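PDB 1F7C: rhogap protein from Gallus gallus, which stimulates GTP hydrolysis by the Rho-family GTPases RhoA and Cdc42 through its RhoGAP (BH) domain, the part of the longer protein present here. Local coordinates for residues A[110-115]-A[149-154]; A[53-58]-A[92-97]; A[171-176]-A[207-212]. All coordinates share one frame; numbering follows the deposited sequence.

Contact 1. Residues A[110-115]-A[149-154]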
# COMPACT_ATOMS: atom_id res chain seq x y z
N GLY A 110 -2.60 -5.19 13.18
CA GLY A 110 -3.87 -4.84 12.59
C GLY A 110 -3.65 -4.26 11.22
O GLY A 110 -2.52 -3.97 10.85
N PRO A 111 -4.72 -4.09 10.42
CA PRO A 111 -4.51 -3.52 9.09
C PRO A 111 -4.09 -2.06 9.20
O PRO A 111 -4.55 -1.34 10.09
CB PRO A 111 -5.88 -3.69 8.43
CG PRO A 111 -6.83 -3.59 9.61
CD PRO A 111 -6.13 -4.44 10.64
N LEU A 112 -3.21 -1.61 8.30
CA LEU A 112 -2.73 -0.24 8.31
C LEU A 112 -3.88 0.78 8.31
O LEU A 112 -3.80 1.80 8.98
CB LEU A 112 -1.83 -0.00 7.09
CG LEU A 112 -1.06 1.33 7.05
CD1 LEU A 112 -0.04 1.36 8.18
CD2 LEU A 112 -0.36 1.48 5.71
N MET A 113 -4.94 0.50 7.55
CA MET A 113 -6.10 1.39 7.47
C MET A 113 -6.90 1.39 8.78
O MET A 113 -7.76 2.24 8.97
CB MET A 113 -7.03 0.94 6.34
CG MET A 113 -6.40 0.91 4.95
SD MET A 113 -6.39 2.50 4.12
CE MET A 113 -8.10 2.88 4.12
N MET A 114 -6.62 0.42 9.64
CA MET A 114 -7.28 0.27 10.95
C MET A 114 -8.72 -0.29 10.98
O MET A 114 -9.63 0.26 10.37
CB MET A 114 -7.26 1.59 11.73
CG MET A 114 -5.86 2.06 12.09
SD MET A 114 -5.83 3.37 13.32
CE MET A 114 -4.90 2.56 14.62
N TYR A 115 -8.90 -1.37 11.74
CA TYR A 115 -10.21 -2.00 11.89
C TYR A 115 -11.24 -0.95 12.30
O TYR A 115 -12.37 -0.95 11.80
CB TYR A 115 -10.13 -3.10 12.96
CG TYR A 115 -9.53 -4.40 12.47
CD1 TYR A 115 -8.56 -5.06 13.21
CD2 TYR A 115 -9.97 -4.98 11.28
CE1 TYR A 115 -8.03 -6.28 12.78
CE2 TYR A 115 -9.45 -6.19 10.83
CZ TYR A 115 -8.48 -6.84 11.59
OH TYR A 115 -7.98 -8.05 11.16
N ARG A 149 -0.93 7.20 8.88
CA ARG A 149 -1.02 8.18 7.82
C ARG A 149 0.32 8.28 7.07
O ARG A 149 0.36 8.26 5.84
CB ARG A 149 -1.42 9.55 8.40
CG ARG A 149 -1.40 10.68 7.37
CD ARG A 149 -1.99 12.01 7.86
NE ARG A 149 -1.50 12.39 9.18
CZ ARG A 149 -2.10 12.05 10.32
NH1 ARG A 149 -3.21 11.32 10.28
NH2 ARG A 149 -1.58 12.41 11.48
N GLN A 150 1.41 8.36 7.83
CA GLN A 150 2.73 8.48 7.25
C GLN A 150 3.12 7.32 6.36
O GLN A 150 3.59 7.53 5.25
CB GLN A 150 3.78 8.65 8.34
CG GLN A 150 4.23 10.08 8.56
CD GLN A 150 5.36 10.17 9.57
OE1 GLN A 150 6.33 9.39 9.52
NE2 GLN A 150 5.26 11.13 10.49
N MET A 151 2.96 6.09 6.85
CA MET A 151 3.31 4.94 6.06
C MET A 151 2.41 4.85 4.84
O MET A 151 2.86 4.53 3.74
CB MET A 151 3.19 3.66 6.87
CG MET A 151 3.78 2.49 6.15
SD MET A 151 4.09 1.12 7.24
CE MET A 151 5.47 1.77 8.17
N LEU A 152 1.13 5.14 5.04
CA LEU A 152 0.16 5.12 3.97
C LEU A 152 0.56 6.15 2.90
O LEU A 152 0.35 5.94 1.70
CB LEU A 152 -1.22 5.45 4.55
CG LEU A 152 -2.44 5.19 3.68
CD1 LEU A 152 -2.55 3.69 3.36
CD2 LEU A 152 -3.67 5.69 4.42
N HIS A 153 1.14 7.26 3.34
CA HIS A 153 1.57 8.32 2.43
C HIS A 153 2.72 7.85 1.53
O HIS A 153 2.68 8.05 0.32
CB HIS A 153 2.00 9.55 3.23
CG HIS A 153 2.28 10.75 2.38
ND1 HIS A 153 2.78 11.92 2.89
CD2 HIS A 153 2.09 10.96 1.05
CE1 HIS A 153 2.90 12.81 1.91
NE2 HIS A 153 2.49 12.25 0.79
N LEU A 154 3.73 7.23 2.13
CA LEU A 154 4.87 6.73 1.39
C LEU A 154 4.42 5.70 0.37
O LEU A 154 4.89 5.69 -0.76
CB LEU A 154 5.89 6.06 2.31
CG LEU A 154 6.64 6.91 3.33
CD1 LEU A 154 7.46 5.99 4.25
CD2 LEU A 154 7.55 7.88 2.61
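Leu112 of the loop between helices 94-106 and 115-125 faces Leu152 on helix 146-164 with their CA atoms 7.5 Å apart, a type I beta turn from Pro111 to Met114 meeting one side of a helix. The turn is closed by the bond from Met114 N to Pro111 O, 2.8 Å long, and this tight reversal brings Leu112 and Met113, its two central residues, up to the helix together. Leu112 does most of the touching. Its CG stands opposite the backbone N (chi1 -171°), which carries the forked end of the side chain out toward the helix, where the two methyls part company. CD2 meets CD1 of Leu152 at 3.9 Å, the side chains slanting past one another, while CD1 lies 4.2 Å from CB of Met151. Only the root of Met151 takes part; the end of the chain leads away from the turn, and Met151 also packs on Phe38 and Ile41 of helix 35-51. Met113 joins from the neighbouring position on the turn. Its chain folds back at chi2 (-84°) and again at chi3, and the sulfur SD is thereby set 4.1 Å from Leu152 CD1, the two side chains running nearly at right angles. That single leucine methyl thus meets both Leu112 CD2 and the Met113 sulfur. Phe121 of helix 115-125 and Phe216 of helix 212-217 extend the apolar surroundings of Met113 and Leu152. All four touching residues are buried and the meeting side-chain atoms are carbon and sulfur, so the join rests on dispersion and the exclusion of water; the directional bonds around it include the turn's own Met114 N to Pro111 O bond and the one from Asn148 ND2 to Leu112 O.

Contact 2. Residues A[53-58]-A[92-97]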
# COMPACT_ATOMS: atom_id res chain seq x y z
N ILE A 53 11.32 -0.41 -11.66
CA ILE A 53 10.13 0.29 -12.13
C ILE A 53 9.53 -0.28 -13.40
O ILE A 53 8.31 -0.24 -13.58
CB ILE A 53 10.41 1.82 -12.33
CG1 ILE A 53 9.10 2.60 -12.32
CG2 ILE A 53 11.09 2.07 -13.66
CD1 ILE A 53 8.42 2.62 -10.98
N ASN A 54 10.38 -0.84 -14.27
CA ASN A 54 9.92 -1.40 -15.55
C ASN A 54 9.50 -2.88 -15.51
O ASN A 54 8.93 -3.38 -16.48
CB ASN A 54 10.99 -1.19 -16.63
CG ASN A 54 11.28 0.29 -16.90
OD1 ASN A 54 10.39 1.04 -17.30
ND2 ASN A 54 12.53 0.71 -16.68
N GLU A 55 9.79 -3.57 -14.40
CA GLU A 55 9.45 -4.98 -14.24
C GLU A 55 7.96 -5.22 -14.39
O GLU A 55 7.16 -4.52 -13.78
CB GLU A 55 9.89 -5.48 -12.86
CG GLU A 55 11.39 -5.70 -12.72
CD GLU A 55 11.83 -7.04 -13.26
OE1 GLU A 55 13.06 -7.28 -13.29
OE2 GLU A 55 10.96 -7.86 -13.65
N GLN A 56 7.58 -6.22 -15.19
CA GLN A 56 6.17 -6.52 -15.40
C GLN A 56 5.53 -7.20 -14.20
O GLN A 56 6.15 -8.03 -13.56
CB GLN A 56 6.00 -7.41 -16.64
CG GLN A 56 6.50 -6.78 -17.93
CD GLN A 56 6.09 -7.57 -19.17
OE1 GLN A 56 6.20 -8.80 -19.20
NE2 GLN A 56 5.63 -6.86 -20.19
N GLY A 57 4.29 -6.81 -13.91
CA GLY A 57 3.57 -7.40 -12.79
C GLY A 57 4.06 -7.04 -11.39
O GLY A 57 3.95 -7.86 -10.48
N LEU A 58 4.60 -5.84 -11.23
CA LEU A 58 5.09 -5.38 -9.93
C LEU A 58 4.02 -5.56 -8.86
O LEU A 58 2.91 -5.03 -8.99
CB LEU A 58 5.48 -3.90 -9.97
CG LEU A 58 6.85 -3.46 -10.50
CD1 LEU A 58 6.90 -1.94 -10.49
CD2 LEU A 58 7.97 -4.04 -9.64
N TRP A 92 19.38 -9.38 -4.52
CA TRP A 92 17.96 -9.61 -4.27
C TRP A 92 17.05 -9.31 -5.46
O TRP A 92 17.08 -8.22 -6.02
CB TRP A 92 17.52 -8.79 -3.06
CG TRP A 92 18.14 -9.24 -1.76
CD1 TRP A 92 19.05 -8.55 -1.01
CD2 TRP A 92 17.90 -10.48 -1.08
NE1 TRP A 92 19.39 -9.29 0.11
CE2 TRP A 92 18.70 -10.48 0.08
CE3 TRP A 92 17.09 -11.59 -1.35
CZ2 TRP A 92 18.71 -11.55 0.99
CZ3 TRP A 92 17.10 -12.66 -0.45
CH2 TRP A 92 17.90 -12.63 0.70
N GLU A 93 16.24 -10.29 -5.84
CA GLU A 93 15.31 -10.15 -6.95
C GLU A 93 14.20 -9.17 -6.60
O GLU A 93 13.80 -9.06 -5.44
CB GLU A 93 14.72 -11.51 -7.30
CG GLU A 93 15.76 -12.54 -7.68
CD GLU A 93 15.17 -13.94 -7.82
OE1 GLU A 93 14.34 -14.15 -8.73
OE2 GLU A 93 15.55 -14.82 -7.01
N ILE A 94 13.70 -8.46 -7.61
CA ILE A 94 12.62 -7.49 -7.42
C ILE A 94 11.36 -8.18 -6.88
O ILE A 94 10.71 -7.67 -5.96
CB ILE A 94 12.29 -6.75 -8.76
CG1 ILE A 94 13.42 -5.79 -9.14
CG2 ILE A 94 10.97 -6.00 -8.63
CD1 ILE A 94 13.61 -4.63 -8.18
N LYS A 95 11.01 -9.33 -7.46
CA LYS A 95 9.85 -10.10 -7.02
C LYS A 95 9.97 -10.41 -5.52
O LYS A 95 8.98 -10.49 -4.80
CB LYS A 95 9.76 -11.40 -7.83
CG LYS A 95 11.00 -12.30 -7.68
CD LYS A 95 11.15 -13.32 -8.80
CE LYS A 95 9.97 -14.28 -8.89
NZ LYS A 95 10.16 -15.34 -9.94
N THR A 96 11.20 -10.59 -5.07
CA THR A 96 11.50 -10.89 -3.67
C THR A 96 11.31 -9.65 -2.80
O THR A 96 10.77 -9.73 -1.69
CB THR A 96 12.96 -11.38 -3.52
OG1 THR A 96 13.13 -12.60 -4.25
CG2 THR A 96 13.31 -11.61 -2.07
N ILE A 97 11.76 -8.51 -3.30
CA ILE A 97 11.66 -7.24 -2.59
C ILE A 97 10.22 -6.72 -2.49
O ILE A 97 9.86 -6.10 -1.49
CB ILE A 97 12.55 -6.19 -3.26
CG1 ILE A 97 14.02 -6.63 -3.14
CG2 ILE A 97 12.31 -4.80 -2.63
CD1 ILE A 97 15.00 -5.79 -3.92
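The loop that leads from helix 35-51 toward the predicted arginine finger, Arg60, rests Glu55 and Leu58 on Ile94 at the start of helix 94-106. In RhoGAP domains this loop delivers an arginine to the nucleotide site of the bound GTPase, and here the stretch before it packs against the start of a helix. Ile94 is the shared partner. Its branch methyl CG2 lies opposite the backbone N, while CG1 lies opposite the carbonyl carbon (chi1 -71°); CG2 touches both loop residues, whereas CG1 meets only Glu55 of the two. CG2 approaches CD2 of Leu58 to 3.7 Å, the nearest approach between the two segments, with the side chains passing at a slant. Glu55 contributes aliphatic carbon: its CG sits 4.1 Å from both CG1 and CG2 of Ile94, spanning the fork of the isoleucine. The glutamate chain bends at chi2 (-82°) rather than running on extended, and it is CG, not the carboxylate, that touches Ile94. Glu93, at the N-cap position, precedes Ile94, and its carbonyl O accepts from Ile97 N at 3.0 Å in the first turn. On the loop side, Gly57 has a positive phi, a conformation that favours glycine, and shares a backbone hydrogen bond with Asn169. The contact grades from an exposed glutamate to a buried leucine. Leu58 also packs on Val48 and Met171. It lies about 7 Å from Arg60, side chain to side chain, consistent with the arginine-finger loop of the all-helical RhoGAP fold.

Contact 3. Residues A[171-176]-A[207-212]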
# COMPACT_ATOMS: atom_id res chain seq x y z
N MET A 171 1.05 -2.52 -14.57
CA MET A 171 0.33 -2.28 -13.33
C MET A 171 -0.40 -0.95 -13.27
O MET A 171 0.14 0.05 -12.82
CB MET A 171 1.28 -2.42 -12.13
CG MET A 171 1.86 -3.82 -11.96
SD MET A 171 0.61 -5.16 -11.94
CE MET A 171 -0.21 -4.85 -10.33
N THR A 172 -1.65 -0.97 -13.73
CA THR A 172 -2.48 0.21 -13.72
C THR A 172 -2.99 0.42 -12.30
O THR A 172 -2.77 -0.41 -11.42
CB THR A 172 -3.71 0.02 -14.63
OG1 THR A 172 -4.52 -1.04 -14.11
CG2 THR A 172 -3.28 -0.33 -16.05
N VAL A 173 -3.67 1.55 -12.10
CA VAL A 173 -4.23 1.88 -10.80
C VAL A 173 -5.15 0.74 -10.35
O VAL A 173 -5.03 0.21 -9.25
CB VAL A 173 -5.03 3.20 -10.88
CG1 VAL A 173 -5.79 3.44 -9.59
CG2 VAL A 173 -4.07 4.36 -11.16
N ALA A 174 -6.07 0.35 -11.23
CA ALA A 174 -7.01 -0.72 -10.94
C ALA A 174 -6.29 -2.01 -10.54
O ALA A 174 -6.69 -2.66 -9.58
CB ALA A 174 -7.91 -0.95 -12.14
N ASN A 175 -5.23 -2.38 -11.27
CA ASN A 175 -4.48 -3.59 -10.95
C ASN A 175 -3.78 -3.49 -9.59
O ASN A 175 -3.62 -4.49 -8.90
CB ASN A 175 -3.42 -3.87 -12.02
CG ASN A 175 -4.01 -4.40 -13.31
OD1 ASN A 175 -5.17 -4.80 -13.36
ND2 ASN A 175 -3.20 -4.41 -14.36
N LEU A 176 -3.35 -2.30 -9.21
CA LEU A 176 -2.69 -2.16 -7.92
C LEU A 176 -3.75 -2.23 -6.83
O LEU A 176 -3.50 -2.75 -5.74
CB LEU A 176 -1.90 -0.84 -7.88
CG LEU A 176 -0.69 -0.85 -8.82
CD1 LEU A 176 -0.09 0.54 -8.96
CD2 LEU A 176 0.35 -1.84 -8.29
N ILE A 207 -8.69 5.33 -5.17
CA ILE A 207 -8.88 6.74 -4.88
C ILE A 207 -7.64 7.33 -4.22
O ILE A 207 -7.24 8.45 -4.53
CB ILE A 207 -10.10 6.94 -3.96
CG1 ILE A 207 -11.39 6.59 -4.72
CG2 ILE A 207 -10.16 8.39 -3.49
CD1 ILE A 207 -12.63 6.45 -3.84
N LEU A 208 -7.03 6.58 -3.31
CA LEU A 208 -5.84 7.06 -2.62
C LEU A 208 -4.64 7.21 -3.54
O LEU A 208 -3.80 8.08 -3.32
CB LEU A 208 -5.48 6.13 -1.46
CG LEU A 208 -6.42 6.20 -0.25
CD1 LEU A 208 -5.93 5.23 0.82
CD2 LEU A 208 -6.46 7.61 0.30
N ILE A 209 -4.54 6.36 -4.56
CA ILE A 209 -3.44 6.42 -5.51
C ILE A 209 -3.63 7.63 -6.45
O ILE A 209 -2.71 8.42 -6.66
CB ILE A 209 -3.35 5.13 -6.37
CG1 ILE A 209 -2.95 3.94 -5.49
CG2 ILE A 209 -2.33 5.31 -7.51
CD1 ILE A 209 -3.02 2.60 -6.20
N GLU A 210 -4.84 7.78 -6.97
CA GLU A 210 -5.13 8.88 -7.88
C GLU A 210 -5.22 10.28 -7.30
O GLU A 210 -5.10 11.25 -8.04
CB GLU A 210 -6.39 8.56 -8.68
CG GLU A 210 -6.13 7.59 -9.82
CD GLU A 210 -7.38 7.27 -10.62
OE1 GLU A 210 -8.06 8.22 -11.04
OE2 GLU A 210 -7.66 6.07 -10.83
N ASN A 211 -5.40 10.41 -5.99
CA ASN A 211 -5.50 11.73 -5.38
C ASN A 211 -4.56 11.86 -4.21
O ASN A 211 -4.84 12.61 -3.27
CB ASN A 211 -6.92 11.97 -4.88
CG ASN A 211 -7.97 11.78 -5.97
OD1 ASN A 211 -8.18 12.66 -6.81
ND2 ASN A 211 -8.61 10.62 -5.96
N HIS A 212 -3.43 11.15 -4.26
CA HIS A 212 -2.49 11.19 -3.14
C HIS A 212 -1.93 12.58 -2.83
O HIS A 212 -1.78 12.93 -1.67
CB HIS A 212 -1.35 10.17 -3.37
CG HIS A 212 -0.38 10.58 -4.42
ND1 HIS A 212 0.77 11.29 -4.14
CD2 HIS A 212 -0.39 10.41 -5.77
CE1 HIS A 212 1.43 11.53 -5.26
NE2 HIS A 212 0.74 11.01 -6.26
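Val173 and Leu176, in the first turn of helix 173-184, pack on Ile209 and Glu210 at the end of helix 198-210, a helix-to-helix contact within the all-helical RhoGAP fold. The backbones come closest at Val173 and Ile209, 7.0 Å from CA to CA. The apolar interactions centre on Ile209, whose two arms reach different residues. Its branch methyl CG2 faces Val173 CG2 at 4.2 Å, whereas CD1, at the end of the extended arm (chi2 172°), lies 4.0 Å from Leu176 CB. One isoleucine therefore touches two residues three positions apart along the facing helix. Leu176 and Ile209 are buried, and Leu176 also packs on Ala163 of helix 146-164.

A different kind of contact occurs nearer the surface, where the exposed Glu210 crosses Val173 at about a right angle. Its chain is extended beyond CG and brings OE2 to within 3.5 Å of Val173 CG1, with Glu210 CG 4.1 Å from Val173 CG2. The valine thus borders both the methylene and the carboxylate of the glutamate, a van der Waals contact at the more exposed side of the apolar patch.

The hydrogen bonds belong to the helix ends. Thr172 is the N-cap of helix 173-184, its OG1 accepting from Asn175 N in a nearly straight bond (165°), a capping bond at the first turn, which carries Val173 and Leu176. Asn175 is tied in further by its ND2, bonded to Leu170 O, and its side chain also touches Arg60. Where helix 198-210 gives way at Asn211, the asparagine side chain folds back on the preceding turn: ND2 donates to Ile207 O at 2.9 Å, in the carbonyl plane and on a lone pair.

The three contacts follow one another along the chain within a single RhoGAP domain, each closing before the next opens. Contacts 2 and 3, with centres 18 Å apart, meet directly: Leu58 O lies 3.4 Å from Met171 CG, and Gly57 also packs on Met171. The side chains of Leu58 and Leu176 are each about 7 Å from that of Arg60, the predicted arginine finger, which places both contacts near it. Contact 1 lies across the chain's centre from contact 2, their centres 23 Å apart, and is remote from that site; it meets contact 3 through Leu152 CD2 and Leu208 CD1, 4.3 Å apart.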